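Local structure of computational Design of Enzyme (Synthetic construct, 3TP4) at residues A[39-44]-A[67-72]; A[281-286]-A[298-303]. The protein is a computationally designed protein on a barrel scaffold related to glycoside hydrolase family 26, probably built to carry an activated serine in a catalytic triad. All blocks are in the same frame, centred on the assembly; numbering follows the deposited sequence.

How the contacts relate
Both contacts belong to one parallel barrel sheet and show two ways in which a TIM-barrel wall is packed. In contact 1 the loop after strand 32-37 meets the next strand, 66-70, through methyls, hydroxyls and a water; in contact 2 strand 282-285 meets helix 299-308 through aromatic rings. They follow one another along the chain, with centres about 19 Å apart and nearest atoms about 7 Å apart, so they do not touch. Strand 66-70 ends in Ser70, whose OG is hydrogen-bonded to His37 NE2; with Glu320 these probably form the designed triad. The side chain of Phe283 in contact 2 lies near this group without touching it; the Phe283 backbone is hydrogen-bonded to that of Glu320.

Contact 1: A[39-44]-A[67-72]; sequences TTSSGL and FGWSTS
The indole of Trp69 has a bound water over one face, near the rim, with the carbonyl carbon of Phe67 above the same face. Two hydroxyls meet its outer edge: Thr40 OG1 lies in the ring plane 3.4 Å from Trp69 CH2, and Ser41 OG stands near the plane 3.6 Å from Trp69 CZ3. Thr40 also turns CG2 to the edge of the Phe67 ring, 3.8 Å from CE2. Thr39 CG2 approaches that ring obliquely, 3.4 Å from Phe67 CD2, while the OG1 of the same residue is hydrogen-bonded to His36 and Ser54. The Thr40 branches divide the work: OG1 sits between the backbone N and the carbonyl carbon (chi1 57°) and serves the indole, while CG2, anti to the carbonyl carbon, serves the phenyl. The water links the backbones, accepting from Thr39 N at 2.9 Å and donating to Gly68 O at 2.6 Å. It thereby extends the direct pairing of Gly68 with His36 and Gly38 between neighbouring parallel strands of the TIM barrel. Behind the strand, helix 87-104 covers Trp69, and Asn108 OD1 accepts a hydrogen bond from its NE1. Because the hydroxyl oxygens face the slightly positive C-H rim of the indole, the contact is probably mildly attractive electrostatically, and the shared water gives the buried Thr39 N a partner and Gly68 O a hydrogen-bond donor.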
# COMPACT_ATOMS: atom_id res chain seq x y z
N THR A 39 15.16 7.78 3.28
CA THR A 39 16.56 7.56 2.97
C THR A 39 17.37 8.85 2.97
O THR A 39 18.56 8.82 3.27
CB THR A 39 16.76 6.77 1.66
OG1 THR A 39 18.11 6.28 1.60
CG2 THR A 39 16.49 7.65 0.44
N THR A 40 16.72 9.96 2.64
CA THR A 40 17.37 11.27 2.66
C THR A 40 16.92 12.12 3.85
O THR A 40 17.25 13.30 3.92
CB THR A 40 17.14 12.08 1.36
OG1 THR A 40 15.73 12.24 1.12
CG2 THR A 40 17.78 11.40 0.15
N SER A 41 16.19 11.52 4.78
CA SER A 41 15.63 12.26 5.90
C SER A 41 16.17 11.77 7.25
O SER A 41 16.18 12.52 8.23
CB SER A 41 14.09 12.21 5.88
OG SER A 41 13.62 10.87 5.85
N SER A 42 16.61 10.52 7.30
CA SER A 42 17.24 9.95 8.49
C SER A 42 18.53 9.25 8.08
O SER A 42 18.50 8.38 7.22
CB SER A 42 16.32 8.94 9.17
OG SER A 42 15.04 9.50 9.40
N GLY A 43 19.66 9.63 8.68
CA GLY A 43 20.94 9.01 8.37
C GLY A 43 21.91 9.02 9.53
O GLY A 43 21.86 9.91 10.38
N LEU A 44 22.79 8.02 9.58
CA LEU A 44 23.83 7.98 10.61
C LEU A 44 25.14 8.54 10.09
O LEU A 44 26.04 8.83 10.87
CB LEU A 44 24.08 6.55 11.10
CG LEU A 44 22.88 5.64 11.33
CD1 LEU A 44 23.28 4.51 12.25
CD2 LEU A 44 21.72 6.41 11.90
N PHE A 67 12.58 5.31 -2.96
CA PHE A 67 12.61 6.15 -1.76
C PHE A 67 11.29 5.95 -1.03
O PHE A 67 10.23 6.32 -1.55
CB PHE A 67 12.72 7.63 -2.15
CG PHE A 67 14.09 8.05 -2.68
CD1 PHE A 67 14.64 7.44 -3.80
CD2 PHE A 67 14.79 9.09 -2.08
CE1 PHE A 67 15.89 7.85 -4.29
CE2 PHE A 67 16.03 9.50 -2.57
CZ PHE A 67 16.58 8.88 -3.67
N GLY A 68 11.33 5.37 0.17
CA GLY A 68 10.11 5.14 0.93
C GLY A 68 9.87 6.23 1.96
O GLY A 68 10.81 6.83 2.46
N TRP A 69 8.59 6.48 2.27
CA TRP A 69 8.19 7.52 3.22
C TRP A 69 6.90 7.10 3.94
O TRP A 69 6.11 6.34 3.40
CB TRP A 69 7.88 8.81 2.50
CG TRP A 69 8.82 9.23 1.48
CD1 TRP A 69 8.66 9.13 0.13
CD2 TRP A 69 10.08 9.88 1.69
NE1 TRP A 69 9.74 9.67 -0.51
CE2 TRP A 69 10.63 10.14 0.42
CE3 TRP A 69 10.79 10.27 2.83
CZ2 TRP A 69 11.87 10.76 0.26
CZ3 TRP A 69 12.02 10.89 2.67
CH2 TRP A 69 12.54 11.13 1.39
N SER A 70 6.69 7.62 5.15
CA SER A 70 5.44 7.35 5.87
C SER A 70 4.57 8.60 5.89
O SER A 70 5.09 9.71 5.95
CB SER A 70 5.74 6.93 7.31
OG SER A 70 6.44 5.70 7.34
N THR A 71 3.24 8.43 5.86
CA THR A 71 2.35 9.59 5.96
C THR A 71 2.50 10.26 7.32
O THR A 71 2.10 11.40 7.52
CB THR A 71 0.89 9.21 5.75
OG1 THR A 71 0.52 8.20 6.69
CG2 THR A 71 0.67 8.71 4.32
N SER A 72 3.09 9.52 8.25
CA SER A 72 3.51 10.03 9.56
C SER A 72 4.23 11.39 9.48
O SER A 72 4.20 12.18 10.42
CB SER A 72 4.46 9.01 10.18
OG SER A 72 4.45 9.11 11.59
O HOH W 1 13.00 7.85 1.42

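Contact 2: A[281-286]-A[298-303]; sequences TRFGVS and QWFTKV
Trp299 holds CG anti to its backbone N (chi1 -173°), which sends the indole from the first turn of helix 299-308 toward strand 282-285. Phe283 answers with CG in the crowded position between its backbone N and carbonyl carbon (chi1 89°), so its phenyl reaches back to the helix. There the phenyl edge meets two rings: Phe283 CD2 lies 3.8 Å from Trp299 CH2, and Phe283 CE2 is 4.0 Å from Phe300 CD1, the two phenylalanines crossing at about a right angle. The indole is sandwiched between two valines. Val285 CG2 makes a CH-pi contact over one face, 4.0 Å from the centroid of the six-membered ring and 23° off its normal, while Val303 CG2 sits over the opposite face. This is the beta-alpha packing of a TIM barrel, in which a strand of the inner wall is covered by the helix that follows it; the axes of segments 282-285 and 299-303 come within 9.9 Å. Gly284 O comes within 3.4 Å of Trp299 CH2, and the extended backbone at Gly284 would not accommodate a CB. An alanine in place of Trp299 would remove the ring that meets Phe283 and Val285, and would probably loosen the strand against the helix. On the five-membered ring, NE1 is hydrogen-bonded to Asp249 OD2 of strand 242-249; the backbone of Asp249 also pairs with Gly284 and Ser286.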
# COMPACT_ATOMS: atom_id res chain seq x y z
N THR A 281 7.67 -5.79 -0.81
CA THR A 281 7.49 -4.43 -0.29
C THR A 281 8.35 -4.09 0.91
O THR A 281 8.85 -2.98 1.03
CB THR A 281 6.00 -4.09 -0.01
OG1 THR A 281 5.35 -5.20 0.63
CG2 THR A 281 5.29 -3.75 -1.31
N ARG A 282 8.52 -5.04 1.82
CA ARG A 282 9.37 -4.79 2.97
C ARG A 282 10.26 -5.98 3.30
O ARG A 282 9.79 -7.12 3.40
CB ARG A 282 8.52 -4.43 4.19
CG ARG A 282 7.78 -3.12 4.06
CD ARG A 282 7.04 -2.80 5.35
NE ARG A 282 7.93 -2.21 6.35
CZ ARG A 282 7.52 -1.75 7.54
NH1 ARG A 282 6.23 -1.84 7.86
NH2 ARG A 282 8.37 -1.21 8.39
N PHE A 283 11.54 -5.70 3.45
CA PHE A 283 12.51 -6.71 3.84
C PHE A 283 13.54 -6.10 4.77
O PHE A 283 13.79 -4.89 4.72
CB PHE A 283 13.19 -7.33 2.61
CG PHE A 283 14.44 -6.60 2.16
CD1 PHE A 283 14.35 -5.41 1.45
CD2 PHE A 283 15.69 -7.12 2.44
CE1 PHE A 283 15.50 -4.76 1.01
CE2 PHE A 283 16.85 -6.47 2.02
CZ PHE A 283 16.76 -5.28 1.30
N GLY A 284 14.17 -6.93 5.60
CA GLY A 284 15.24 -6.43 6.45
C GLY A 284 15.62 -7.41 7.55
O GLY A 284 14.95 -8.43 7.74
N VAL A 285 16.71 -7.12 8.25
CA VAL A 285 17.10 -7.91 9.42
C VAL A 285 16.19 -7.52 10.60
O VAL A 285 16.05 -6.34 10.91
CB VAL A 285 18.56 -7.64 9.82
CG1 VAL A 285 18.89 -8.33 11.14
CG2 VAL A 285 19.52 -8.10 8.71
N SER A 286 15.56 -8.51 11.23
CA SER A 286 14.68 -8.21 12.38
C SER A 286 15.47 -7.45 13.43
O SER A 286 16.52 -7.91 13.88
CB SER A 286 14.13 -9.49 13.01
OG SER A 286 13.39 -10.25 12.09
N GLN A 298 26.43 -12.59 6.22
CA GLN A 298 26.11 -12.51 4.79
C GLN A 298 24.61 -12.54 4.51
O GLN A 298 24.17 -13.13 3.52
CB GLN A 298 26.82 -13.63 4.03
CG GLN A 298 28.33 -13.60 4.21
CD GLN A 298 29.04 -14.56 3.29
OE1 GLN A 298 28.93 -15.78 3.44
NE2 GLN A 298 29.77 -14.02 2.32
N TRP A 299 23.83 -11.91 5.38
CA TRP A 299 22.38 -12.00 5.29
C TRP A 299 21.86 -11.40 3.98
O TRP A 299 21.04 -12.01 3.31
CB TRP A 299 21.75 -11.30 6.49
CG TRP A 299 20.27 -11.50 6.57
CD1 TRP A 299 19.60 -12.51 7.20
CD2 TRP A 299 19.27 -10.66 5.97
NE1 TRP A 299 18.24 -12.35 7.04
CE2 TRP A 299 18.01 -11.22 6.30
CE3 TRP A 299 19.32 -9.49 5.21
CZ2 TRP A 299 16.81 -10.65 5.88
CZ3 TRP A 299 18.11 -8.92 4.79
CH2 TRP A 299 16.88 -9.50 5.13
N PHE A 300 22.35 -10.22 3.61
CA PHE A 300 21.88 -9.57 2.38
C PHE A 300 22.17 -10.38 1.12
O PHE A 300 21.28 -10.62 0.31
CB PHE A 300 22.44 -8.15 2.25
CG PHE A 300 21.94 -7.20 3.31
CD1 PHE A 300 20.66 -6.67 3.24
CD2 PHE A 300 22.76 -6.84 4.37
CE1 PHE A 300 20.19 -5.79 4.20
CE2 PHE A 300 22.31 -5.95 5.35
CZ PHE A 300 21.02 -5.43 5.27
N THR A 301 23.41 -10.80 0.93
CA THR A 301 23.74 -11.59 -0.26
C THR A 301 23.10 -12.98 -0.24
O THR A 301 22.79 -13.53 -1.29
CB THR A 301 25.26 -11.73 -0.47
OG1 THR A 301 25.85 -12.31 0.69
CG2 THR A 301 25.88 -10.35 -0.76
N LYS A 302 22.90 -13.55 0.94
CA LYS A 302 22.18 -14.82 1.03
C LYS A 302 20.71 -14.68 0.61
O LYS A 302 20.17 -15.52 -0.13
CB LYS A 302 22.28 -15.40 2.44
CG LYS A 302 23.65 -15.93 2.78
CD LYS A 302 23.75 -16.32 4.25
CE LYS A 302 22.70 -17.36 4.61
NZ LYS A 302 22.99 -17.99 5.93
N VAL A 303 20.07 -13.62 1.09
CA VAL A 303 18.68 -13.34 0.69
C VAL A 303 18.59 -13.13 -0.82
O VAL A 303 17.80 -13.78 -1.50
CB VAL A 303 18.11 -12.11 1.43
CG1 VAL A 303 16.88 -11.57 0.69
CG2 VAL A 303 17.74 -12.49 2.86